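Local atomic coordinates of bradyzoite pseudokinase 1 (Toxoplasma gondii, PDB entry 6M7Z), a protein that is of unknown precise function but probably belongs to a divergent kinase family that lacks the glycine-rich loop and regulates the membrane ultrastructure of the parasitophorous vacuole. Residues Lys104-Leu109 with His161-Leu166; Ala155-Leu160 with Pro285-Ile290; Asn32-Arg37 with Val76-Arg81; Ser19-Leu24 with Phe120-Phe125. All coordinates share one frame; numbering follows the deposited sequence.

Contact 1. Residues Lys104-Leu109 with His161-Leu166; sequences KRSPLL and HNLGLL
L109 and L163 meet tip to tip, CD1 of L109 standing 4.2 Å from CD1 of L163, a light apolar touch at the centre of a small contact. The same methyl of L163 also lies 4.3 Å from OG of S106, so one branch of a single leucine reaches two residues of the 104-109 loop. In L163, CG is placed opposite the carbonyl carbon (chi1 -62°), which sends the branch out from the turn and toward the loop.

Both touching surfaces are set up by tight turns. S106 to L109 is a type I beta turn, closed by a bond of 3.3 Å from L109 N to S106 O, and this brings S106 and L109 to bear on the same partner. Opposite, H161 to G164 is a second type I turn, with G164 N 2.8 Å from H161 O; G164, at a positive phi of 82°, ends helix 146-161 in a Schellman motif. Further out, L163 is also packed by L102 and P103, while L109 rests on S159. H161 turns another way and hydrogen-bonds D233 of helix 230-248.

By position, 104-109 corresponds to the αC-β4 loop of protein kinases and 146-161 to helix αE. Packing of that loop near the end of αE, where the two lobes adjoin, is a recurrent feature of the kinase fold.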
loop_
_atom_site.group_PDB
_atom_site.type_symbol
_atom_site.label_atom_id
_atom_site.label_comp_id
_atom_site.label_asym_id
_atom_site.label_seq_id
_atom_site.Cartn_x
_atom_site.Cartn_y
_atom_site.Cartn_z
ATOM N N LYS A 104 12.406 -1.693 7.737
ATOM C CA LYS A 104 12.868 -0.701 6.774
ATOM C C LYS A 104 12.468 -1.134 5.357
ATOM O O LYS A 104 12.145 -0.283 4.544
ATOM C CB LYS A 104 14.377 -0.471 6.965
ATOM C CG LYS A 104 15.167 0.177 5.829
ATOM C CD LYS A 104 15.030 1.672 5.682
ATOM C CE LYS A 104 15.706 2.150 4.417
ATOM N NZ LYS A 104 15.444 3.584 4.162
ATOM N N ARG A 105 12.513 -2.437 5.058
ATOM C CA ARG A 105 11.927 -2.919 3.808
ATOM C C ARG A 105 11.356 -4.329 4.015
ATOM O O ARG A 105 12.078 -5.320 4.029
ATOM C CB ARG A 105 12.948 -2.866 2.657
ATOM C CG ARG A 105 13.595 -1.524 2.328
ATOM C CD ARG A 105 12.747 -0.579 1.474
ATOM N NE ARG A 105 13.492 0.583 1.012
ATOM C CZ ARG A 105 13.259 1.854 1.358
ATOM N NH1 ARG A 105 12.324 2.168 2.239
ATOM N NH2 ARG A 105 13.960 2.822 0.798
ATOM N N SER A 106 10.045 -4.382 4.276
ATOM C CA SER A 106 9.230 -5.558 4.027
ATOM C C SER A 106 8.994 -5.596 2.527
ATOM O O SER A 106 8.497 -4.624 1.969
ATOM C CB SER A 106 7.928 -5.508 4.778
ATOM O OG SER A 106 8.128 -5.328 6.168
ATOM N N PRO A 107 9.323 -6.705 1.822
ATOM C CA PRO A 107 9.310 -6.702 0.358
ATOM C C PRO A 107 7.949 -6.425 -0.307
ATOM O O PRO A 107 7.918 -5.920 -1.423
ATOM C CB PRO A 107 9.767 -8.122 -0.008
ATOM C CG PRO A 107 10.465 -8.643 1.239
ATOM C CD PRO A 107 9.726 -8.006 2.389
ATOM N N LEU A 108 6.842 -6.771 0.362
ATOM C CA LEU A 108 5.505 -6.672 -0.235
ATOM C C LEU A 108 4.687 -5.513 0.363
ATOM O O LEU A 108 3.481 -5.477 0.160
ATOM C CB LEU A 108 4.789 -8.015 -0.026
ATOM C CG LEU A 108 5.376 -9.196 -0.806
ATOM C CD1 LEU A 108 4.467 -10.415 -0.689
ATOM C CD2 LEU A 108 5.585 -8.850 -2.285
ATOM N N LEU A 109 5.322 -4.592 1.102
ATOM C CA LEU A 109 4.649 -3.403 1.628
ATOM C C LEU A 109 5.236 -2.153 0.949
ATOM O O LEU A 109 6.446 -2.101 0.694
ATOM C CB LEU A 109 4.824 -3.332 3.148
ATOM C CG LEU A 109 4.320 -4.548 3.938
ATOM C CD1 LEU A 109 4.416 -4.318 5.442
ATOM C CD2 LEU A 109 2.890 -4.925 3.582
ATOM N N HIS A 161 0.009 -9.024 8.836
ATOM C CA HIS A 161 -0.501 -9.770 10.005
ATOM C C HIS A 161 0.656 -10.257 10.891
ATOM O O HIS A 161 0.557 -10.170 12.108
ATOM C CB HIS A 161 -1.446 -10.901 9.560
ATOM C CG HIS A 161 -2.752 -10.408 9.034
ATOM N ND1 HIS A 161 -3.726 -11.257 8.558
ATOM C CD2 HIS A 161 -3.231 -9.156 8.873
ATOM C CE1 HIS A 161 -4.790 -10.557 8.216
ATOM N NE2 HIS A 161 -4.487 -9.265 8.352
ATOM N N ASN A 162 1.760 -10.717 10.279
ATOM C CA ASN A 162 2.943 -11.209 11.012
ATOM C C ASN A 162 3.591 -10.111 11.875
ATOM O O ASN A 162 4.315 -10.432 12.804
ATOM C CB ASN A 162 4.010 -11.787 10.077
ATOM C CG ASN A 162 3.586 -13.085 9.405
ATOM O OD1 ASN A 162 2.630 -13.739 9.831
ATOM N ND2 ASN A 162 4.268 -13.462 8.330
ATOM N N LEU A 163 3.358 -8.833 11.566
ATOM C CA LEU A 163 3.872 -7.715 12.374
ATOM C C LEU A 163 2.856 -7.313 13.458
ATOM O O LEU A 163 3.078 -6.342 14.180
ATOM C CB LEU A 163 4.164 -6.515 11.469
ATOM C CG LEU A 163 5.219 -6.726 10.386
ATOM C CD1 LEU A 163 5.171 -5.615 9.316
ATOM C CD2 LEU A 163 6.593 -6.769 11.030
ATOM N N GLY A 164 1.732 -8.033 13.549
ATOM C CA GLY A 164 0.690 -7.771 14.535
ATOM C C GLY A 164 -0.262 -6.649 14.124
ATOM O O GLY A 164 -0.871 -6.002 14.992
ATOM N N LEU A 165 -0.419 -6.408 12.814
ATOM C CA LEU A 165 -1.248 -5.303 12.313
ATOM C C LEU A 165 -2.346 -5.849 11.390
ATOM O O LEU A 165 -2.074 -6.660 10.491
ATOM C CB LEU A 165 -0.368 -4.301 11.556
ATOM C CG LEU A 165 0.625 -3.508 12.408
ATOM C CD1 LEU A 165 1.590 -2.728 11.532
ATOM C CD2 LEU A 165 -0.100 -2.568 13.361
ATOM N N LEU A 166 -3.578 -5.365 11.596
ATOM C CA LEU A 166 -4.644 -5.436 10.603
ATOM C C LEU A 166 -4.516 -4.243 9.658
ATOM O O LEU A 166 -4.056 -3.151 10.079
ATOM C CB LEU A 166 -5.995 -5.362 11.303
ATOM C CG LEU A 166 -6.333 -6.564 12.179
ATOM C CD1 LEU A 166 -7.660 -6.391 12.881
ATOM C CD2 LEU A 166 -6.333 -7.852 11.377
#

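Contact 2. Residues Ala155-Leu160 with Pro285-Ile290; sequences AALKSL and PTIEEI
I287 straddles L157 and K158 where two helices of the kinase C-lobe meet: helix 146-161, corresponding to αE, and the short helix 287-291, probably the equivalent of αI. The isoleucine divides its two branches between the neighbours. CG2 lies against the aliphatic stem of K158, 3.6 Å from CG of the lysine, the two side chains meeting at a slant. CD1 goes the other way, meeting L157 CD2 at 4.1 Å with the side chains nearly perpendicular. The lysine chain, extended beyond CG, runs on past the isoleucine and is met at about a right angle by E288.

That glutamate starts off away from the partner helix and is brought back by a bend at chi2 (-56°), until its OE2 is 4.0 Å from CE of K158. The charged ends, K158 NZ and E288 OE1, remain 4.6 Å apart, beyond salt-bridge range; NZ also has a weak, long ion pair with E305. Because E288 is poorly ordered, any attraction between them is probably loose. L237 of helix 230-248 also packs on the leucine. The start of helix 287-291 is fixed by T286 at the N-cap, whose OG1 accepts an almost straight bond (168°) from E289 N at 3.1 Å.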
loop_
_atom_site.group_PDB
_atom_site.type_symbol
_atom_site.label_atom_id
_atom_site.label_comp_id
_atom_site.label_asym_id
_atom_site.label_seq_id
_atom_site.Cartn_x
_atom_site.Cartn_y
_atom_site.Cartn_z
ATOM N N ALA A 155 -0.068 -12.890 0.184
ATOM C CA ALA A 155 1.239 -12.901 0.831
ATOM C C ALA A 155 1.496 -11.544 1.490
ATOM O O ALA A 155 2.044 -11.480 2.582
ATOM C CB ALA A 155 2.328 -13.228 -0.166
ATOM N N ALA A 156 1.116 -10.472 0.788
ATOM C CA ALA A 156 1.364 -9.112 1.251
ATOM C C ALA A 156 0.594 -8.878 2.560
ATOM O O ALA A 156 1.157 -8.362 3.541
ATOM C CB ALA A 156 0.985 -8.130 0.184
ATOM N N LEU A 157 -0.672 -9.304 2.574
ATOM C CA LEU A 157 -1.525 -9.172 3.746
ATOM C C LEU A 157 -0.940 -9.970 4.922
ATOM O O LEU A 157 -0.881 -9.475 6.052
ATOM C CB LEU A 157 -2.934 -9.676 3.413
ATOM C CG LEU A 157 -3.964 -9.518 4.530
ATOM C CD1 LEU A 157 -3.977 -8.099 5.055
ATOM C CD2 LEU A 157 -5.344 -9.903 4.047
ATOM N N LYS A 158 -0.503 -11.202 4.642
ATOM C CA LYS A 158 0.097 -12.073 5.647
ATOM C C LYS A 158 1.311 -11.389 6.286
ATOM O O LYS A 158 1.473 -11.453 7.511
ATOM C CB LYS A 158 0.512 -13.420 5.046
ATOM C CG LYS A 158 0.793 -14.486 6.099
ATOM C CD LYS A 158 1.547 -15.694 5.608
ATOM C CE LYS A 158 2.185 -16.469 6.743
ATOM N NZ LYS A 158 3.431 -17.138 6.299
ATOM N N SER A 159 2.148 -10.750 5.463
ATOM C CA SER A 159 3.340 -10.087 5.965
ATOM C C SER A 159 2.951 -8.966 6.942
ATOM O O SER A 159 3.686 -8.697 7.877
ATOM C CB SER A 159 4.251 -9.603 4.843
ATOM O OG SER A 159 3.814 -8.378 4.264
ATOM N N LEU A 160 1.777 -8.350 6.756
ATOM C CA LEU A 160 1.311 -7.309 7.668
ATOM C C LEU A 160 0.777 -7.939 8.963
ATOM O O LEU A 160 1.058 -7.457 10.060
ATOM C CB LEU A 160 0.241 -6.460 6.976
ATOM C CG LEU A 160 -0.191 -5.202 7.730
ATOM C CD1 LEU A 160 0.926 -4.164 7.801
ATOM C CD2 LEU A 160 -1.413 -4.600 7.068
ATOM N N PRO A 285 -12.106 -18.882 5.643
ATOM C CA PRO A 285 -10.794 -19.488 5.851
ATOM C C PRO A 285 -9.775 -18.516 6.461
ATOM O O PRO A 285 -9.881 -17.306 6.283
ATOM C CB PRO A 285 -10.355 -19.872 4.429
ATOM C CG PRO A 285 -11.092 -18.897 3.546
ATOM C CD PRO A 285 -12.438 -18.727 4.217
ATOM N N THR A 286 -8.786 -19.076 7.161
ATOM C CA THR A 286 -7.606 -18.332 7.611
ATOM C C THR A 286 -6.677 -18.102 6.415
ATOM O O THR A 286 -6.834 -18.733 5.357
ATOM C CB THR A 286 -6.839 -19.096 8.698
ATOM O OG1 THR A 286 -6.262 -20.237 8.061
ATOM C CG2 THR A 286 -7.707 -19.531 9.860
ATOM N N ILE A 287 -5.683 -17.234 6.614
ATOM C CA ILE A 287 -4.654 -16.958 5.609
ATOM C C ILE A 287 -3.966 -18.278 5.230
ATOM O O ILE A 287 -3.737 -18.532 4.046
ATOM C CB ILE A 287 -3.631 -15.921 6.120
ATOM C CG1 ILE A 287 -4.282 -14.577 6.464
ATOM C CG2 ILE A 287 -2.483 -15.765 5.128
ATOM C CD1 ILE A 287 -4.824 -13.835 5.265
ATOM N N GLU A 288 -3.657 -19.103 6.241
ATOM C CA GLU A 288 -2.953 -20.390 6.070
ATOM C C GLU A 288 -3.776 -21.312 5.152
ATOM O O GLU A 288 -3.240 -21.910 4.222
ATOM C CB GLU A 288 -2.673 -21.079 7.417
ATOM C CG GLU A 288 -2.149 -20.186 8.543
ATOM C CD GLU A 288 -0.884 -19.380 8.270
ATOM O OE1 GLU A 288 -0.024 -19.865 7.504
ATOM O OE2 GLU A 288 -0.758 -18.266 8.827
ATOM N N GLU A 289 -5.084 -21.412 5.412
ATOM C CA GLU A 289 -5.984 -22.234 4.596
ATOM C C GLU A 289 -6.082 -21.662 3.177
ATOM O O GLU A 289 -6.059 -22.422 2.216
ATOM C CB GLU A 289 -7.361 -22.336 5.250
ATOM C CG GLU A 289 -7.350 -23.127 6.544
ATOM C CD GLU A 289 -8.625 -23.025 7.358
ATOM O OE1 GLU A 289 -8.591 -23.388 8.550
ATOM O OE2 GLU A 289 -9.642 -22.582 6.802
ATOM N N ILE A 290 -6.171 -20.329 3.049
ATOM C CA ILE A 290 -6.229 -19.667 1.737
ATOM C C ILE A 290 -4.990 -20.046 0.913
ATOM O O ILE A 290 -5.109 -20.313 -0.282
ATOM C CB ILE A 290 -6.362 -18.136 1.881
ATOM C CG1 ILE A 290 -7.749 -17.733 2.384
ATOM C CG2 ILE A 290 -6.004 -17.421 0.578
ATOM C CD1 ILE A 290 -7.806 -16.349 2.976
#

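Contact 3. Residues Asn32-Arg37 with Val76-Arg81; sequences NPILKR and VSAKVR. With EDO (1,2-ethanediol), chain H.
In the N-lobe sheet of this kinase fold, strand 76-82 takes the place of β3, and I34 of helix 33-39 packs against A78 and V80 on one of its faces. The closer touch is I34 CD1 on A78 CB, at 3.7 Å. The isoleucine spans two strand positions with two branches: CG1 is set opposite the carbonyl carbon (chi1 -68°) and carries CD1 onto the alanine, while CG2 reaches CG1 of V80 at 4.3 Å. The nearest CA atoms, of I34 and A78, are 8.2 Å apart. No hydrogen bond joins the two segments; the contact is buried and wholly apolar.

The strand's other face is polar. There K79 forms a salt bridge with E94 of helix 88-101, the pairing expected of the β3 lysine and αC glutamate in protein kinases, and R81 pairs with D189. An ethanediol, probably from the crystallisation liquor, donates from O1 to K79 O at 2.7 Å and also bonds E94.

Around this core, strand 76-82 runs antiparallel to 50-54 on one flank and 121-127 on the other. F125 and Y123 of 121-127 touch A78 and V80 respectively, and both also meet I34. I34 thus bridges two strands on the face turned away from helix 88-101, and R37 of the same helix reaches V52 of 50-54.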
loop_
_atom_site.group_PDB
_atom_site.type_symbol
_atom_site.label_atom_id
_atom_site.label_comp_id
_atom_site.label_asym_id
_atom_site.label_seq_id
_atom_site.Cartn_x
_atom_site.Cartn_y
_atom_site.Cartn_z
ATOM N N ASN A 32 10.798 23.909 -3.057
ATOM C CA ASN A 32 9.964 22.685 -3.164
ATOM C C ASN A 32 8.686 23.067 -3.913
ATOM O O ASN A 32 7.906 23.920 -3.468
ATOM C CB ASN A 32 9.771 22.152 -1.738
ATOM C CG ASN A 32 8.714 21.090 -1.575
ATOM O OD1 ASN A 32 8.782 20.047 -2.213
ATOM N ND2 ASN A 32 7.761 21.344 -0.690
ATOM N N PRO A 33 8.419 22.465 -5.095
ATOM C CA PRO A 33 7.207 22.777 -5.855
ATOM C C PRO A 33 5.897 22.148 -5.354
ATOM O O PRO A 33 4.856 22.488 -5.894
ATOM C CB PRO A 33 7.508 22.239 -7.261
ATOM C CG PRO A 33 8.496 21.110 -7.029
ATOM C CD PRO A 33 9.285 21.502 -5.791
ATOM N N ILE A 34 5.941 21.349 -4.273
ATOM C CA ILE A 34 4.751 20.689 -3.767
ATOM C C ILE A 34 3.750 21.739 -3.244
ATOM O O ILE A 34 2.585 21.682 -3.605
ATOM C CB ILE A 34 5.106 19.635 -2.709
ATOM C CG1 ILE A 34 5.851 18.461 -3.356
ATOM C CG2 ILE A 34 3.859 19.186 -1.959
ATOM C CD1 ILE A 34 6.443 17.442 -2.374
ATOM N N LEU A 35 4.195 22.677 -2.393
ATOM C CA LEU A 35 3.333 23.751 -1.893
ATOM C C LEU A 35 2.730 24.542 -3.060
ATOM O O LEU A 35 1.549 24.878 -3.030
ATOM C CB LEU A 35 4.124 24.706 -0.993
ATOM C CG LEU A 35 3.974 24.551 0.518
ATOM C CD1 LEU A 35 4.600 25.747 1.219
ATOM C CD2 LEU A 35 2.525 24.429 0.956
ATOM N N LYS A 36 3.545 24.871 -4.061
ATOM C CA LYS A 36 3.053 25.645 -5.182
ATOM C C LYS A 36 1.901 24.894 -5.862
ATOM O O LYS A 36 0.881 25.501 -6.195
ATOM C CB LYS A 36 4.137 25.975 -6.212
ATOM C CG LYS A 36 3.669 27.050 -7.189
ATOM C CD LYS A 36 4.591 27.429 -8.297
ATOM C CE LYS A 36 3.961 28.511 -9.149
ATOM N NZ LYS A 36 4.827 28.908 -10.285
ATOM N N ARG A 37 2.070 23.585 -6.057
ATOM C CA ARG A 37 1.047 22.793 -6.714
ATOM C C ARG A 37 -0.229 22.809 -5.852
ATOM O O ARG A 37 -1.321 22.946 -6.378
ATOM C CB ARG A 37 1.577 21.391 -7.040
ATOM C CG ARG A 37 0.538 20.410 -7.572
ATOM C CD ARG A 37 0.408 20.198 -9.075
ATOM N NE ARG A 37 -0.663 19.227 -9.285
ATOM C CZ ARG A 37 -0.532 17.904 -9.132
ATOM N NH1 ARG A 37 0.672 17.354 -9.112
ATOM N NH2 ARG A 37 -1.603 17.139 -8.981
ATOM N N VAL A 76 9.192 10.250 -7.703
ATOM C CA VAL A 76 8.652 10.012 -6.363
ATOM C C VAL A 76 7.246 10.604 -6.273
ATOM O O VAL A 76 6.844 11.451 -7.058
ATOM C CB VAL A 76 9.547 10.584 -5.245
ATOM C CG1 VAL A 76 10.956 10.012 -5.298
ATOM C CG2 VAL A 76 9.577 12.107 -5.242
ATOM N N SER A 77 6.510 10.132 -5.278
ATOM C CA SER A 77 5.236 10.727 -4.903
ATOM C C SER A 77 5.265 11.118 -3.425
ATOM O O SER A 77 5.954 10.523 -2.616
ATOM C CB SER A 77 4.095 9.803 -5.212
ATOM O OG SER A 77 4.274 8.577 -4.527
ATOM N N ALA A 78 4.540 12.186 -3.115
ATOM C CA ALA A 78 4.453 12.718 -1.768
ATOM C C ALA A 78 3.005 12.593 -1.283
ATOM O O ALA A 78 2.065 12.964 -1.966
ATOM C CB ALA A 78 4.917 14.146 -1.754
ATOM N N LYS A 79 2.851 12.006 -0.103
ATOM C CA LYS A 79 1.600 11.949 0.615
ATOM C C LYS A 79 1.625 13.066 1.658
ATOM O O LYS A 79 2.466 13.059 2.560
ATOM C CB LYS A 79 1.476 10.560 1.250
ATOM C CG LYS A 79 0.068 10.055 1.424
ATOM C CD LYS A 79 -0.032 8.640 2.001
ATOM C CE LYS A 79 0.452 7.531 1.090
ATOM N NZ LYS A 79 0.871 6.330 1.854
ATOM N N VAL A 80 0.719 14.026 1.541
ATOM C CA VAL A 80 0.721 15.191 2.417
ATOM C C VAL A 80 -0.582 15.228 3.224
ATOM O O VAL A 80 -1.641 14.873 2.717
ATOM C CB VAL A 80 0.926 16.493 1.628
ATOM C CG1 VAL A 80 2.137 16.381 0.744
ATOM C CG2 VAL A 80 -0.260 16.881 0.795
ATOM N N ARG A 81 -0.477 15.645 4.486
ATOM C CA ARG A 81 -1.619 15.818 5.375
ATOM C C ARG A 81 -1.458 17.147 6.121
ATOM O O ARG A 81 -0.349 17.518 6.549
ATOM C CB ARG A 81 -1.726 14.703 6.419
ATOM C CG ARG A 81 -2.311 13.380 5.935
ATOM C CD ARG A 81 -2.570 12.388 7.038
ATOM N NE ARG A 81 -3.686 11.464 6.803
ATOM C CZ ARG A 81 -3.568 10.249 6.271
ATOM N NH1 ARG A 81 -2.426 9.887 5.706
ATOM N NH2 ARG A 81 -4.575 9.388 6.349
HETATM C C1 EDO H . 1.126 12.028 6.206
HETATM O O1 EDO H . 1.883 12.774 5.231
HETATM C C2 EDO H . 0.412 10.878 5.497
HETATM O O2 EDO H . -0.345 10.051 6.395
#

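Contact 4. Residues Ser19-Leu24 with Phe120-Phe125; sequences SYLKEL and FLTYIF
L21 in the last turn of helix 14-23 and L24 just beyond it close on T122 of strand 121-127, the β5 position of the kinase N-lobe, beside the helix equivalent to αC.

The apolar part is a methyl met by two leucines. T122 CG2 is 3.8 Å from L21 CD1 and 4.4 Å from L24 CD1. L21 and T122 cross at about a right angle, and since the leucine's CG is trans to its own backbone N (chi1 170°), its branch is swung round onto the strand although its first bond does not aim there. V92 of helix 88-101 also lies against L21, wedging it between helix and strand.

An edge-to-face stack of Y20 with Y96 ties helix 14-23 to helix 88-101.

Polar bonds hold the helix end. Y20 hydrogen-bonds E100 through its hydroxyl. R117 grips K22 O and, more weakly, L21 O and L24 O. In the last turn E23 N bonds S19 O at 3.1 Å, and L24 N, past the helix, bonds L21 O at 3.2 Å.

T122 thus serves both apolar and polar interactions: with chi1 at 62°, its CG2 methyl faces the leucines while OG1 hydrogen-bonds the backbone oxygen of S91.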
loop_
_atom_site.group_PDB
_atom_site.type_symbol
_atom_site.label_atom_id
_atom_site.label_comp_id
_atom_site.label_asym_id
_atom_site.label_seq_id
_atom_site.Cartn_x
_atom_site.Cartn_y
_atom_site.Cartn_z
ATOM N N SER A 19 4.379 15.358 20.770
ATOM C CA SER A 19 5.829 15.240 20.929
ATOM C C SER A 19 6.426 14.575 19.685
ATOM O O SER A 19 7.422 15.052 19.147
ATOM C CB SER A 19 6.199 14.488 22.185
ATOM O OG SER A 19 6.348 15.390 23.281
ATOM N N TYR A 20 5.789 13.495 19.212
ATOM C CA TYR A 20 6.308 12.759 18.070
ATOM C C TYR A 20 6.293 13.627 16.809
ATOM O O TYR A 20 7.210 13.558 16.000
ATOM C CB TYR A 20 5.556 11.459 17.808
ATOM C CG TYR A 20 6.353 10.538 16.919
ATOM C CD1 TYR A 20 7.331 9.706 17.443
ATOM C CD2 TYR A 20 6.160 10.533 15.546
ATOM C CE1 TYR A 20 8.074 8.868 16.630
ATOM C CE2 TYR A 20 6.871 9.679 14.725
ATOM C CZ TYR A 20 7.845 8.853 15.267
ATOM O OH TYR A 20 8.582 8.008 14.481
ATOM N N LEU A 21 5.247 14.440 16.651
ATOM C CA LEU A 21 5.157 15.357 15.530
ATOM C C LEU A 21 6.380 16.283 15.507
ATOM O O LEU A 21 6.994 16.467 14.456
ATOM C CB LEU A 21 3.842 16.139 15.633
ATOM C CG LEU A 21 3.688 17.307 14.668
ATOM C CD1 LEU A 21 3.645 16.824 13.237
ATOM C CD2 LEU A 21 2.437 18.091 15.010
ATOM N N LYS A 22 6.751 16.803 16.680
ATOM C CA LYS A 22 7.883 17.736 16.819
ATOM C C LYS A 22 9.222 17.046 16.513
ATOM O O LYS A 22 10.129 17.677 16.026
ATOM C CB LYS A 22 7.857 18.383 18.205
ATOM C CG LYS A 22 6.790 19.466 18.339
ATOM C CD LYS A 22 6.658 20.104 19.703
ATOM C CE LYS A 22 6.051 21.492 19.622
ATOM N NZ LYS A 22 5.204 21.818 20.795
ATOM N N GLU A 23 9.315 15.742 16.771
ATOM C CA GLU A 23 10.530 14.949 16.525
ATOM C C GLU A 23 10.786 14.706 15.029
ATOM O O GLU A 23 11.877 14.304 14.676
ATOM C CB GLU A 23 10.451 13.603 17.257
ATOM C CG GLU A 23 10.800 13.730 18.741
ATOM C CD GLU A 23 11.037 12.454 19.522
ATOM O OE1 GLU A 23 10.470 11.411 19.158
ATOM O OE2 GLU A 23 11.791 12.521 20.502
ATOM N N LEU A 24 9.783 14.868 14.156
ATOM C CA LEU A 24 9.974 14.632 12.708
ATOM C C LEU A 24 10.899 15.697 12.138
ATOM O O LEU A 24 10.753 16.868 12.458
ATOM C CB LEU A 24 8.644 14.692 11.958
ATOM C CG LEU A 24 7.719 13.497 12.128
ATOM C CD1 LEU A 24 6.418 13.740 11.376
ATOM C CD2 LEU A 24 8.414 12.204 11.704
ATOM N N PHE A 120 2.936 23.462 8.227
ATOM C CA PHE A 120 1.493 23.082 8.364
ATOM C C PHE A 120 1.160 21.701 7.767
ATOM O O PHE A 120 0.003 21.294 7.847
ATOM C CB PHE A 120 0.594 24.129 7.699
ATOM C CG PHE A 120 1.110 25.540 7.804
ATOM C CD1 PHE A 120 1.047 26.235 9.011
ATOM C CD2 PHE A 120 1.679 26.163 6.702
ATOM C CE1 PHE A 120 1.524 27.536 9.110
ATOM C CE2 PHE A 120 2.159 27.464 6.802
ATOM C CZ PHE A 120 2.073 28.151 8.002
ATOM N N LEU A 121 2.149 21.002 7.186
ATOM C CA LEU A 121 1.937 19.718 6.538
ATOM C C LEU A 121 2.924 18.685 7.073
ATOM O O LEU A 121 4.043 19.031 7.387
ATOM C CB LEU A 121 2.152 19.873 5.028
ATOM C CG LEU A 121 1.240 20.872 4.318
ATOM C CD1 LEU A 121 1.689 21.079 2.886
ATOM C CD2 LEU A 121 -0.222 20.422 4.371
ATOM N N THR A 122 2.510 17.412 7.120
ATOM C CA THR A 122 3.456 16.295 7.175
ATOM C C THR A 122 3.564 15.661 5.782
ATOM O O THR A 122 2.604 15.746 4.989
ATOM C CB THR A 122 3.029 15.247 8.207
ATOM O OG1 THR A 122 1.760 14.694 7.816
ATOM C CG2 THR A 122 2.935 15.820 9.605
ATOM N N TYR A 123 4.719 15.042 5.500
ATOM C CA TYR A 123 5.034 14.467 4.208
ATOM C C TYR A 123 5.545 13.026 4.382
ATOM O O TYR A 123 6.315 12.745 5.297
ATOM C CB TYR A 123 6.134 15.244 3.488
ATOM C CG TYR A 123 5.871 16.696 3.201
ATOM C CD1 TYR A 123 5.914 17.646 4.207
ATOM C CD2 TYR A 123 5.669 17.134 1.915
ATOM C CE1 TYR A 123 5.701 18.988 3.949
ATOM C CE2 TYR A 123 5.449 18.475 1.631
ATOM C CZ TYR A 123 5.488 19.408 2.649
ATOM O OH TYR A 123 5.278 20.731 2.380
ATOM N N ILE A 124 5.111 12.123 3.501
ATOM C CA ILE A 124 5.712 10.831 3.311
ATOM C C ILE A 124 6.029 10.691 1.824
ATOM O O ILE A 124 5.146 10.844 0.993
ATOM C CB ILE A 124 4.797 9.670 3.753
ATOM C CG1 ILE A 124 4.388 9.778 5.214
ATOM C CG2 ILE A 124 5.459 8.316 3.460
ATOM C CD1 ILE A 124 3.541 8.612 5.675
ATOM N N PHE A 125 7.280 10.371 1.508
ATOM C CA PHE A 125 7.682 10.154 0.144
ATOM C C PHE A 125 7.651 8.643 -0.140
ATOM O O PHE A 125 7.977 7.814 0.716
ATOM C CB PHE A 125 9.026 10.834 -0.105
ATOM C CG PHE A 125 8.947 12.344 -0.117
ATOM C CD1 PHE A 125 9.042 13.074 1.056
ATOM C CD2 PHE A 125 8.731 13.035 -1.303
ATOM C CE1 PHE A 125 8.922 14.458 1.045
ATOM C CE2 PHE A 125 8.606 14.416 -1.310
ATOM C CZ PHE A 125 8.711 15.133 -0.136
#

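How the contacts relate
Contacts 3 and 4 lie in the N-lobe, contact 2 in the C-lobe and contact 1 between the lobes. Contacts 3 and 4, with centres about 14 Å apart, share the N-lobe sheet, since strands 76-82 and 121-127 are hydrogen-bonded neighbours; along the chain contact 3 is nested within contact 4 and closes before contacts 1 and 2 open. Contact 4 alternates with contact 1 but closes before contact 2 opens. Contacts 1 and 2, centres about 12 Å apart, meet at helix 146-161, their segments alternating. The centres of contacts 2 and 3 are about 34 Å apart. The 104-109 loop, between helix 88-101 and strand 114-117, reaches the end of helix 146-161, so contact 1 joins the lobes.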